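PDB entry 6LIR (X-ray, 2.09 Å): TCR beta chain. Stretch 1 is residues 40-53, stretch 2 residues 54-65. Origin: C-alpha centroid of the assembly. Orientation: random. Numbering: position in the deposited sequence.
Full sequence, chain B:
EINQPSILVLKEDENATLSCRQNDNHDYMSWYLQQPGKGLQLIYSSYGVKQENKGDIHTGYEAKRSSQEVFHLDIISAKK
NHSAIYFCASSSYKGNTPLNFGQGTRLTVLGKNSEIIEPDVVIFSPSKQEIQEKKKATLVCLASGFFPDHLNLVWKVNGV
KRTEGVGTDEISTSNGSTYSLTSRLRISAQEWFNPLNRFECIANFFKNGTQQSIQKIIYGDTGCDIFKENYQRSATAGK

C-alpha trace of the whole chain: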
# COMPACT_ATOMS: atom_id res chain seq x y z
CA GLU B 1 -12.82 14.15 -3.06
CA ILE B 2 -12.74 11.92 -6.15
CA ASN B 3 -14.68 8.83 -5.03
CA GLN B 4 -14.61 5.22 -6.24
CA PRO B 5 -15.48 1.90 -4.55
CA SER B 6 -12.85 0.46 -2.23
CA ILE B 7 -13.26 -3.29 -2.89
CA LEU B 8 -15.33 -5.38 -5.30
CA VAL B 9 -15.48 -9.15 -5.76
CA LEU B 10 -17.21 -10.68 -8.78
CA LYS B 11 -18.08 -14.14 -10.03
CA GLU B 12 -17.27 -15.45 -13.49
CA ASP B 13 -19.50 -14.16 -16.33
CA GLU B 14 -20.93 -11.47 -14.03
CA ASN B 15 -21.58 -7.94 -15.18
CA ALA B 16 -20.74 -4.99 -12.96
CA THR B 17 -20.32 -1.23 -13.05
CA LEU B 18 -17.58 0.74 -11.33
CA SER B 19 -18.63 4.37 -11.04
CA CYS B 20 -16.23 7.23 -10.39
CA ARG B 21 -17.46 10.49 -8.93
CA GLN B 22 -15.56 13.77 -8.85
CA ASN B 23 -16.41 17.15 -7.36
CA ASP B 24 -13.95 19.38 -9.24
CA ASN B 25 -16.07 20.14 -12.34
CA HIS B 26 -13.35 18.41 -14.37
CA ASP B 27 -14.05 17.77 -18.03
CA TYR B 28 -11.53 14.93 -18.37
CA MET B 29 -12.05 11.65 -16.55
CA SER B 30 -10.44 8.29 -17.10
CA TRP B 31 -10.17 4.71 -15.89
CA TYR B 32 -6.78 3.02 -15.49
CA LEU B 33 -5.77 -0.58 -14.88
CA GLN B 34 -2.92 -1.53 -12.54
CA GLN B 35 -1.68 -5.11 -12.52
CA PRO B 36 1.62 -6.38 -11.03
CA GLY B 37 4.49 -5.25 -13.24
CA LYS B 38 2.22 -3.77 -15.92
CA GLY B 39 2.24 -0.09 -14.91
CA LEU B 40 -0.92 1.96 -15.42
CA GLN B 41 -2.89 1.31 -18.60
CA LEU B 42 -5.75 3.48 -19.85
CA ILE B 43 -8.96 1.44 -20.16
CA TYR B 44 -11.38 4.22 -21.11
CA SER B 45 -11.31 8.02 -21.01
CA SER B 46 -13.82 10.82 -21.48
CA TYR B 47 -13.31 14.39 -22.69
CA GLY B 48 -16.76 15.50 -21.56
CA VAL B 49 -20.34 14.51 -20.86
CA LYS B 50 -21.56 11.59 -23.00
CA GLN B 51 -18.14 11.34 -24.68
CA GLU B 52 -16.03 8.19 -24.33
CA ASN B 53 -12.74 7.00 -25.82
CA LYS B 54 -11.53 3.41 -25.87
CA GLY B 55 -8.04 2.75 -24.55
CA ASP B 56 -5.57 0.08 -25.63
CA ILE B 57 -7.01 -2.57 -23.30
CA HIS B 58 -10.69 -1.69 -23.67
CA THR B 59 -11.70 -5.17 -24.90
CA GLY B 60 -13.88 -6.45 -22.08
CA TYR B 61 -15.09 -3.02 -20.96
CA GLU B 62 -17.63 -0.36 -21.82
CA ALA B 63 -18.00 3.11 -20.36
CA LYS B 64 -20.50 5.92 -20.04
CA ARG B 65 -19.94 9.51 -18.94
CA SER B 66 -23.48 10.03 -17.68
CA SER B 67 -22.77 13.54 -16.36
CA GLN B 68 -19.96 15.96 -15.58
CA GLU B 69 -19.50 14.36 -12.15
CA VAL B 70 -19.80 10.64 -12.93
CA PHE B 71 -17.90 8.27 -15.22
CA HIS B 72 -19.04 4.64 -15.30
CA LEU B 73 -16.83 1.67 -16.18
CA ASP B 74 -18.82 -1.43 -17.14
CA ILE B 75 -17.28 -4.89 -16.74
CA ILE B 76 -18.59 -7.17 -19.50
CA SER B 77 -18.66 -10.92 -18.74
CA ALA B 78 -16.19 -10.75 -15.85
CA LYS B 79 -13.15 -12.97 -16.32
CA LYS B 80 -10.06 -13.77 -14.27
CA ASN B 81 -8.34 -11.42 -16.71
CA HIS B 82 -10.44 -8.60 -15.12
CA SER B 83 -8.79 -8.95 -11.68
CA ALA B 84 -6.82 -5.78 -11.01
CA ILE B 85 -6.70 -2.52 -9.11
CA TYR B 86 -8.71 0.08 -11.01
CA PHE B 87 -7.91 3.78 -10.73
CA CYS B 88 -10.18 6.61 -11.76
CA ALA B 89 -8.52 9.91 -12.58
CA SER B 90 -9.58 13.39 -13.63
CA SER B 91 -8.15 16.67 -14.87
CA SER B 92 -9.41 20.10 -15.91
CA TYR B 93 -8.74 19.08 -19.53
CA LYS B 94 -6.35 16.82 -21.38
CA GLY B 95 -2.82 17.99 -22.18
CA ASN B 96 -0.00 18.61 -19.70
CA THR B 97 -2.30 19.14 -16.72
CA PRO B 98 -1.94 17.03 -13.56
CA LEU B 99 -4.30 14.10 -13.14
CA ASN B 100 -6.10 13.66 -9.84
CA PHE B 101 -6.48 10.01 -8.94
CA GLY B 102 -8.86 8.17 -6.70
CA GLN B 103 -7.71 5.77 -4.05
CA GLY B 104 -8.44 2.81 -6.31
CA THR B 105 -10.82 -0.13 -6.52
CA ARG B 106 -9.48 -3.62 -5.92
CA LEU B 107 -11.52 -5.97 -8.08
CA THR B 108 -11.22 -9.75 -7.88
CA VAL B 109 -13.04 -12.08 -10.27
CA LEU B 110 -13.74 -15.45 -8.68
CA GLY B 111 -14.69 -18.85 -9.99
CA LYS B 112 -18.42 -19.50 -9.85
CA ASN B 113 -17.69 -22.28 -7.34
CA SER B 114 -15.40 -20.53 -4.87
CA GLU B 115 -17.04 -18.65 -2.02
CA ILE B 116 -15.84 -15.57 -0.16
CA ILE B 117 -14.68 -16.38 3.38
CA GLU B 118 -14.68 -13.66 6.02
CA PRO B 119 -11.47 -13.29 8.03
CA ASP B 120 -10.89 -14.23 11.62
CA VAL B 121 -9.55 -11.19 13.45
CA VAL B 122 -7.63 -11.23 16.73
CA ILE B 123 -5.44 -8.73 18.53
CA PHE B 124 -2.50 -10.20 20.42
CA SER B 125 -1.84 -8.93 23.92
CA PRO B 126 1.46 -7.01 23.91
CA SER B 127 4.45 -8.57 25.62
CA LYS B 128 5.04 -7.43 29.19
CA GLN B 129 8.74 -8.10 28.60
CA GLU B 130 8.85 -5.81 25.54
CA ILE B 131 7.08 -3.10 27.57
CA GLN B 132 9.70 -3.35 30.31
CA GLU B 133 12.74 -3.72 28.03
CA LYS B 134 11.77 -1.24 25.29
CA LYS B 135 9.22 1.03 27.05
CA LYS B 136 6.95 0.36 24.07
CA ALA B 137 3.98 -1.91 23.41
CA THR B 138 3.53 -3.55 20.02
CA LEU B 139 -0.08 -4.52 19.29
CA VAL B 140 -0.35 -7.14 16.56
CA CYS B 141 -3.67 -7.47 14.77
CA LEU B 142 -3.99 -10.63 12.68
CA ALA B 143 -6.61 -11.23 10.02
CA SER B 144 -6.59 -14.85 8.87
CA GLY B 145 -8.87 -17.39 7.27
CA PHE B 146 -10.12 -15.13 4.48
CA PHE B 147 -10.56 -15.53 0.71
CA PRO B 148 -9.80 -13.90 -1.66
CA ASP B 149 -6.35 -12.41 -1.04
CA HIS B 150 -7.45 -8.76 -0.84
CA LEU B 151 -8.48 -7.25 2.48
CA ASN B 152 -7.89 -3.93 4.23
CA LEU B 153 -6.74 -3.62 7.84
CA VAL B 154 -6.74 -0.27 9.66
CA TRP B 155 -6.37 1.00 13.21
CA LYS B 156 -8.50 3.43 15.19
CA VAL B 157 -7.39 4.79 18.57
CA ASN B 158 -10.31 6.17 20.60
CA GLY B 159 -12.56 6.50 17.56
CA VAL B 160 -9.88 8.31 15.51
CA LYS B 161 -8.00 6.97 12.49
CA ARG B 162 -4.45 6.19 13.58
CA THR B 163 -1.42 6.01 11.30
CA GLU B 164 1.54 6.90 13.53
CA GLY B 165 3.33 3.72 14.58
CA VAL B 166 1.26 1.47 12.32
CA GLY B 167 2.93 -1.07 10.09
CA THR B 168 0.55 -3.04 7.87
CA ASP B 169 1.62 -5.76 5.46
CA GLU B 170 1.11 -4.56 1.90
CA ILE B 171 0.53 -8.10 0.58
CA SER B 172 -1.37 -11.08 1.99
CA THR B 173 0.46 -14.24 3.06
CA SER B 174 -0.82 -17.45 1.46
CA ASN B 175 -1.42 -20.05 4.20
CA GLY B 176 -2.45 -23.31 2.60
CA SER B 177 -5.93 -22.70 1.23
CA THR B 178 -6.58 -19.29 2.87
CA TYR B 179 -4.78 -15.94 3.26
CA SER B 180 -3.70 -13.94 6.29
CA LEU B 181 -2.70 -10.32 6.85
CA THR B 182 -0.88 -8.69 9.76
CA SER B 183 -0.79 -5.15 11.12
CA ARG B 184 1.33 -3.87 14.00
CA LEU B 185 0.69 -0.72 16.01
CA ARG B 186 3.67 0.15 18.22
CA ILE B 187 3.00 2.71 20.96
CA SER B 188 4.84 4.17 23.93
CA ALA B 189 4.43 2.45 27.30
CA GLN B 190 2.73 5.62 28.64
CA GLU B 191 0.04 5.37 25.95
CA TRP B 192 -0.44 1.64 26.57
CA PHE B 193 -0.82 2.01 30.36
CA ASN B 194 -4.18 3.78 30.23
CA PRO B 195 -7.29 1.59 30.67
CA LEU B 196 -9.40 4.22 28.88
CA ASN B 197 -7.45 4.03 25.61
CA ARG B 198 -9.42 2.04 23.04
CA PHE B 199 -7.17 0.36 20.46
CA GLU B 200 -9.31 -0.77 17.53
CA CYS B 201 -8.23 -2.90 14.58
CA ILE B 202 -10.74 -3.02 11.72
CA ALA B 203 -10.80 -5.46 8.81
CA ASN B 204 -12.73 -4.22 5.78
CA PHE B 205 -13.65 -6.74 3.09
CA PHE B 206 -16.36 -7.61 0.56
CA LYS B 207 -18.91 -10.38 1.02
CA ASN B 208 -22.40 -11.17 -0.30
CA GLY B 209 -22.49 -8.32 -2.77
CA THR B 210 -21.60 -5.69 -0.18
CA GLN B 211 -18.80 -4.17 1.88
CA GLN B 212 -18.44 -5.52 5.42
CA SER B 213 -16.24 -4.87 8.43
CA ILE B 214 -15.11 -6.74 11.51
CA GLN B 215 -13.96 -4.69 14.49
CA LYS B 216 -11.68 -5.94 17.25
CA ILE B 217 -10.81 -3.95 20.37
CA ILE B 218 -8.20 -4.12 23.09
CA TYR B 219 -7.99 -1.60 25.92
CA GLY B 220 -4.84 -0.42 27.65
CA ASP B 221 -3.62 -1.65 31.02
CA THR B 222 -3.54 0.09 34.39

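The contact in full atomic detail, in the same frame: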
# COMPACT_ATOMS: atom_id res chain seq x y z
N LEU B 40 0.44 1.42 -15.40
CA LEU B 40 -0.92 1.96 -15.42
C LEU B 40 -1.36 2.07 -16.87
O LEU B 40 -0.75 2.81 -17.65
CB LEU B 40 -0.98 3.33 -14.74
CG LEU B 40 -0.83 3.40 -13.22
CD1 LEU B 40 -0.60 4.84 -12.79
CD2 LEU B 40 -2.05 2.82 -12.53
N GLN B 41 -2.43 1.37 -17.22
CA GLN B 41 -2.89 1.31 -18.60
C GLN B 41 -4.29 1.88 -18.71
O GLN B 41 -5.20 1.46 -17.98
CB GLN B 41 -2.86 -0.13 -19.12
CG GLN B 41 -1.51 -0.80 -18.99
CD GLN B 41 -1.52 -2.22 -19.52
OE1 GLN B 41 -1.24 -3.17 -18.78
NE2 GLN B 41 -1.84 -2.38 -20.80
N LEU B 42 -4.46 2.84 -19.61
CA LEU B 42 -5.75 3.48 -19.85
C LEU B 42 -6.76 2.48 -20.42
O LEU B 42 -6.54 1.92 -21.50
CB LEU B 42 -5.60 4.68 -20.77
CG LEU B 42 -6.88 5.52 -20.81
CD1 LEU B 42 -6.92 6.51 -19.66
CD2 LEU B 42 -7.02 6.24 -22.14
N ILE B 43 -7.85 2.28 -19.70
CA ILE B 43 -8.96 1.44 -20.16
C ILE B 43 -9.94 2.25 -21.01
O ILE B 43 -10.27 1.86 -22.13
CB ILE B 43 -9.68 0.80 -18.96
CG1 ILE B 43 -8.68 0.12 -18.03
CG2 ILE B 43 -10.73 -0.19 -19.43
CD1 ILE B 43 -9.31 -0.38 -16.75
N TYR B 44 -10.40 3.37 -20.47
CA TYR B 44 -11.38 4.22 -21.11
C TYR B 44 -11.18 5.63 -20.57
O TYR B 44 -10.85 5.80 -19.39
CB TYR B 44 -12.81 3.76 -20.82
CG TYR B 44 -13.54 3.09 -21.96
CD1 TYR B 44 -14.15 3.84 -22.96
CD2 TYR B 44 -13.64 1.71 -22.03
CE1 TYR B 44 -14.83 3.23 -24.00
CE2 TYR B 44 -14.32 1.09 -23.07
CZ TYR B 44 -14.91 1.85 -24.05
OH TYR B 44 -15.58 1.24 -25.08
N SER B 45 -11.38 6.62 -21.42
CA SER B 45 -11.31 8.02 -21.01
C SER B 45 -12.55 8.75 -21.52
O SER B 45 -13.35 8.20 -22.28
CB SER B 45 -10.04 8.69 -21.52
OG SER B 45 -10.09 8.88 -22.93
N SER B 46 -12.67 10.01 -21.12
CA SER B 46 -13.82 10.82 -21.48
C SER B 46 -13.40 12.28 -21.49
O SER B 46 -12.86 12.77 -20.49
CB SER B 46 -14.98 10.61 -20.50
OG SER B 46 -16.01 11.57 -20.71
N TYR B 47 -13.65 12.97 -22.59
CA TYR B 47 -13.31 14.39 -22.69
C TYR B 47 -14.45 15.29 -22.25
O TYR B 47 -14.27 16.51 -22.19
CB TYR B 47 -12.90 14.75 -24.13
CG TYR B 47 -11.73 13.96 -24.69
CD1 TYR B 47 -10.71 13.50 -23.87
CD2 TYR B 47 -11.64 13.69 -26.05
CE1 TYR B 47 -9.64 12.79 -24.38
CE2 TYR B 47 -10.58 12.98 -26.58
CZ TYR B 47 -9.58 12.53 -25.74
OH TYR B 47 -8.51 11.82 -26.25
N GLY B 48 -15.59 14.72 -21.90
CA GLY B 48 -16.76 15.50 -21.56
C GLY B 48 -17.97 14.60 -21.42
O GLY B 48 -17.91 13.39 -21.63
N VAL B 49 -19.09 15.24 -21.04
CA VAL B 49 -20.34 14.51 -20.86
C VAL B 49 -20.71 13.74 -22.12
O VAL B 49 -20.63 14.25 -23.24
CB VAL B 49 -21.47 15.48 -20.46
CG1 VAL B 49 -22.73 14.71 -20.13
CG2 VAL B 49 -21.04 16.32 -19.26
N LYS B 50 -21.12 12.48 -21.92
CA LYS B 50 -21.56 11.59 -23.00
C LYS B 50 -20.52 11.47 -24.12
O LYS B 50 -20.87 11.24 -25.28
CB LYS B 50 -22.91 12.04 -23.57
CG LYS B 50 -24.08 11.81 -22.63
CD LYS B 50 -25.23 12.76 -22.93
CE LYS B 50 -26.46 12.41 -22.10
NZ LYS B 50 -27.06 11.12 -22.53
N GLN B 51 -19.24 11.63 -23.78
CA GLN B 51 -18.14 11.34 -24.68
C GLN B 51 -17.25 10.28 -24.04
O GLN B 51 -16.88 10.41 -22.87
CB GLN B 51 -17.32 12.61 -24.98
CG GLN B 51 -16.44 12.52 -26.23
CD GLN B 51 -15.18 11.70 -26.01
OE1 GLN B 51 -14.55 11.76 -24.95
NE2 GLN B 51 -14.80 10.92 -27.01
N GLU B 52 -16.92 9.24 -24.80
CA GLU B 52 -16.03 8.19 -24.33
C GLU B 52 -14.98 7.88 -25.39
O GLU B 52 -15.22 8.03 -26.59
CB GLU B 52 -16.80 6.92 -23.96
CG GLU B 52 -17.81 7.11 -22.83
CD GLU B 52 -19.19 7.52 -23.34
OE1 GLU B 52 -19.54 7.15 -24.48
OE2 GLU B 52 -19.92 8.21 -22.60
N ASN B 53 -13.81 7.43 -24.93
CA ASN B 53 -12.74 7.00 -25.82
C ASN B 53 -12.19 5.67 -25.32
O ASN B 53 -11.79 5.55 -24.16
CB ASN B 53 -11.60 8.03 -25.88
CG ASN B 53 -12.07 9.39 -26.31
OD1 ASN B 53 -12.45 9.60 -27.46
ND2 ASN B 53 -12.04 10.35 -25.39
N LYS B 54 -12.14 4.68 -26.21
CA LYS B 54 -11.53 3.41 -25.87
C LYS B 54 -10.03 3.58 -25.67
O LYS B 54 -9.39 4.39 -26.35
CB LYS B 54 -11.79 2.37 -26.96
CG LYS B 54 -13.25 2.10 -27.26
CD LYS B 54 -13.38 1.14 -28.44
CE LYS B 54 -14.83 0.98 -28.89
NZ LYS B 54 -14.94 0.09 -30.08
N GLY B 55 -9.47 2.83 -24.73
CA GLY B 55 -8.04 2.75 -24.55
C GLY B 55 -7.45 1.59 -25.33
O GLY B 55 -8.08 1.02 -26.22
N ASP B 56 -6.22 1.22 -24.97
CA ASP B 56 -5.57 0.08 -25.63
C ASP B 56 -6.15 -1.25 -25.16
O ASP B 56 -6.12 -2.22 -25.92
CB ASP B 56 -4.06 0.10 -25.40
CG ASP B 56 -3.31 0.71 -26.56
OD1 ASP B 56 -3.69 0.43 -27.72
OD2 ASP B 56 -2.36 1.48 -26.32
N ILE B 57 -6.65 -1.31 -23.93
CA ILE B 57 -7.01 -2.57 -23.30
C ILE B 57 -8.51 -2.58 -23.04
O ILE B 57 -8.99 -3.22 -22.10
CB ILE B 57 -6.23 -2.78 -21.99
CG1 ILE B 57 -6.44 -1.61 -21.04
CG2 ILE B 57 -4.75 -2.97 -22.28
CD1 ILE B 57 -5.98 -1.88 -19.63
N HIS B 58 -9.27 -1.88 -23.90
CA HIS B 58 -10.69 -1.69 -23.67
C HIS B 58 -11.51 -2.95 -23.91
O HIS B 58 -12.64 -3.04 -23.42
CB HIS B 58 -11.21 -0.59 -24.59
CG HIS B 58 -11.32 -1.02 -26.03
ND1 HIS B 58 -12.42 -1.70 -26.52
CD2 HIS B 58 -10.46 -0.89 -27.06
CE1 HIS B 58 -12.23 -1.96 -27.80
NE2 HIS B 58 -11.05 -1.48 -28.16
N THR B 59 -10.97 -3.93 -24.64
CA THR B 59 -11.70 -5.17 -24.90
C THR B 59 -12.07 -5.85 -23.59
O THR B 59 -11.20 -6.24 -22.81
CB THR B 59 -10.87 -6.11 -25.77
OG1 THR B 59 -10.72 -5.53 -27.07
CG2 THR B 59 -11.58 -7.45 -25.90
N GLY B 60 -13.37 -5.98 -23.35
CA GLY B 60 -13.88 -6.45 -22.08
C GLY B 60 -14.52 -5.37 -21.24
O GLY B 60 -14.98 -5.67 -20.13
N TYR B 61 -14.57 -4.14 -21.73
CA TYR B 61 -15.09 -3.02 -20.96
C TYR B 61 -15.94 -2.14 -21.86
O TYR B 61 -15.74 -2.06 -23.07
CB TYR B 61 -13.97 -2.16 -20.36
CG TYR B 61 -12.97 -2.91 -19.51
CD1 TYR B 61 -13.16 -3.07 -18.15
CD2 TYR B 61 -11.82 -3.45 -20.08
CE1 TYR B 61 -12.25 -3.74 -17.37
CE2 TYR B 61 -10.90 -4.13 -19.31
CZ TYR B 61 -11.12 -4.28 -17.95
OH TYR B 61 -10.21 -4.95 -17.18
N GLU B 62 -16.90 -1.46 -21.23
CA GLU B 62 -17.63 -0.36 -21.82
C GLU B 62 -17.62 0.78 -20.82
O GLU B 62 -17.26 0.61 -19.66
CB GLU B 62 -19.07 -0.77 -22.19
CG GLU B 62 -19.13 -1.80 -23.30
CD GLU B 62 -20.56 -2.13 -23.70
OE1 GLU B 62 -21.41 -1.22 -23.67
OE2 GLU B 62 -20.82 -3.30 -24.05
N ALA B 63 -18.01 1.97 -21.27
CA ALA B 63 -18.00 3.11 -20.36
C ALA B 63 -19.04 4.12 -20.79
O ALA B 63 -19.45 4.18 -21.96
CB ALA B 63 -16.62 3.76 -20.29
N LYS B 64 -19.47 4.92 -19.82
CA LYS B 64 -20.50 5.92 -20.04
C LYS B 64 -20.22 7.11 -19.14
O LYS B 64 -20.17 6.95 -17.92
CB LYS B 64 -21.90 5.36 -19.77
CG LYS B 64 -23.00 6.42 -19.93
CD LYS B 64 -24.38 5.79 -19.93
CE LYS B 64 -25.04 5.96 -18.58
NZ LYS B 64 -26.34 6.67 -18.67
N ARG B 65 -20.06 8.29 -19.73
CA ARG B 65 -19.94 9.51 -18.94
C ARG B 65 -21.34 10.09 -18.86
O ARG B 65 -21.78 10.86 -19.71
CB ARG B 65 -18.95 10.48 -19.58
CG ARG B 65 -18.79 11.80 -18.84
CD ARG B 65 -17.90 11.66 -17.62
NE ARG B 65 -17.64 12.95 -16.99
CZ ARG B 65 -16.66 13.77 -17.35
NH1 ARG B 65 -16.49 14.93 -16.72
NH2 ARG B 65 -15.86 13.45 -18.36
O HOH W 1 -18.82 2.18 -24.15

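Leu40 is buried but too far from stretch 2 to touch it. Contact begins at Gln41, whose side chain starts toward Ile57 and packs beside it. Leu42 contributes mainly its carbonyl. Leu42 O accepts a CA-H...O contact from Gly55 CA at 3.5 Å. Gly55 leaves no room for a side chain here: an ideal CB would lie 2.1 Å from Leu42 O.

Ile43 works through both backbone and side chain. Gly55 N donates a hydrogen bond to Ile43 O at 2.9 Å. The side chain is packed against two residues. Ile43 CG1 lies 3.7 Å from Ile57 CD1, and Ile43 CG2 sits over the face of the Tyr61 ring, 3.5 Å from Tyr61 CD2. This is a CH-pi contact.

Tyr44 pairs with Lys54 in an antiparallel, non-hydrogen-bonded bridge, their CA atoms 4.8 Å apart. Its ring is sandwiched. Ala63 CB covers one face, 3.6 Å from Tyr44 CG, and Lys54 CA covers the opposite face. Both are CH-pi contacts. Tyr61 O lies at the ring edge, 3.5 Å from Tyr44 CE2. The hydroxyl reaches the Lys54 side chain, with Tyr44 OH 3.3 Å from Lys54 CG. Ala63 N donates a hydrogen bond to the O atom of water 1 at 3.0 Å, and the same water makes a weak hydrogen bond with Tyr44 OH.

Ser45 makes no contact with stretch 2, but its backbone pairs with Asn53 through two hydrogen bonds. This places the start of stretch 2 alongside the 40-46 strand.

Ser46 OG accepts a hydrogen bond from Arg65 NH2 at 3.0 Å and donates one to Gln51 O at 2.6 Å. The hydroxyl thus links the arginine to the chain beyond the corner at Tyr47. The CA-to-CB bond of Tyr47 itself points away.

Gly48 opens a type II turn that ends at Gln51. Gly48 C lies over one face of the Arg65 guanidinium, and Ser46 OG is at its edge. Val49 packs by its backbone, with Val49 CA 3.7 Å from Arg65 CG. Lys50 N donates a hydrogen bond to Arg65 O at 2.8 Å.

The CA-to-CB bond of Gln51 points away from stretch 2, and Gln51 NE2 donates to Asn53 OD1 at 2.7 Å. Glu52 points back toward stretch 2. Glu52 OE2 accepts a nearly straight hydrogen bond from Arg65 N at 2.9 Å, with an N-H...O angle of 173°. Arg65 is therefore held at both its backbone N and O by stretch 1. Asn53 joins directly to Lys54, where the chain passes into stretch 2.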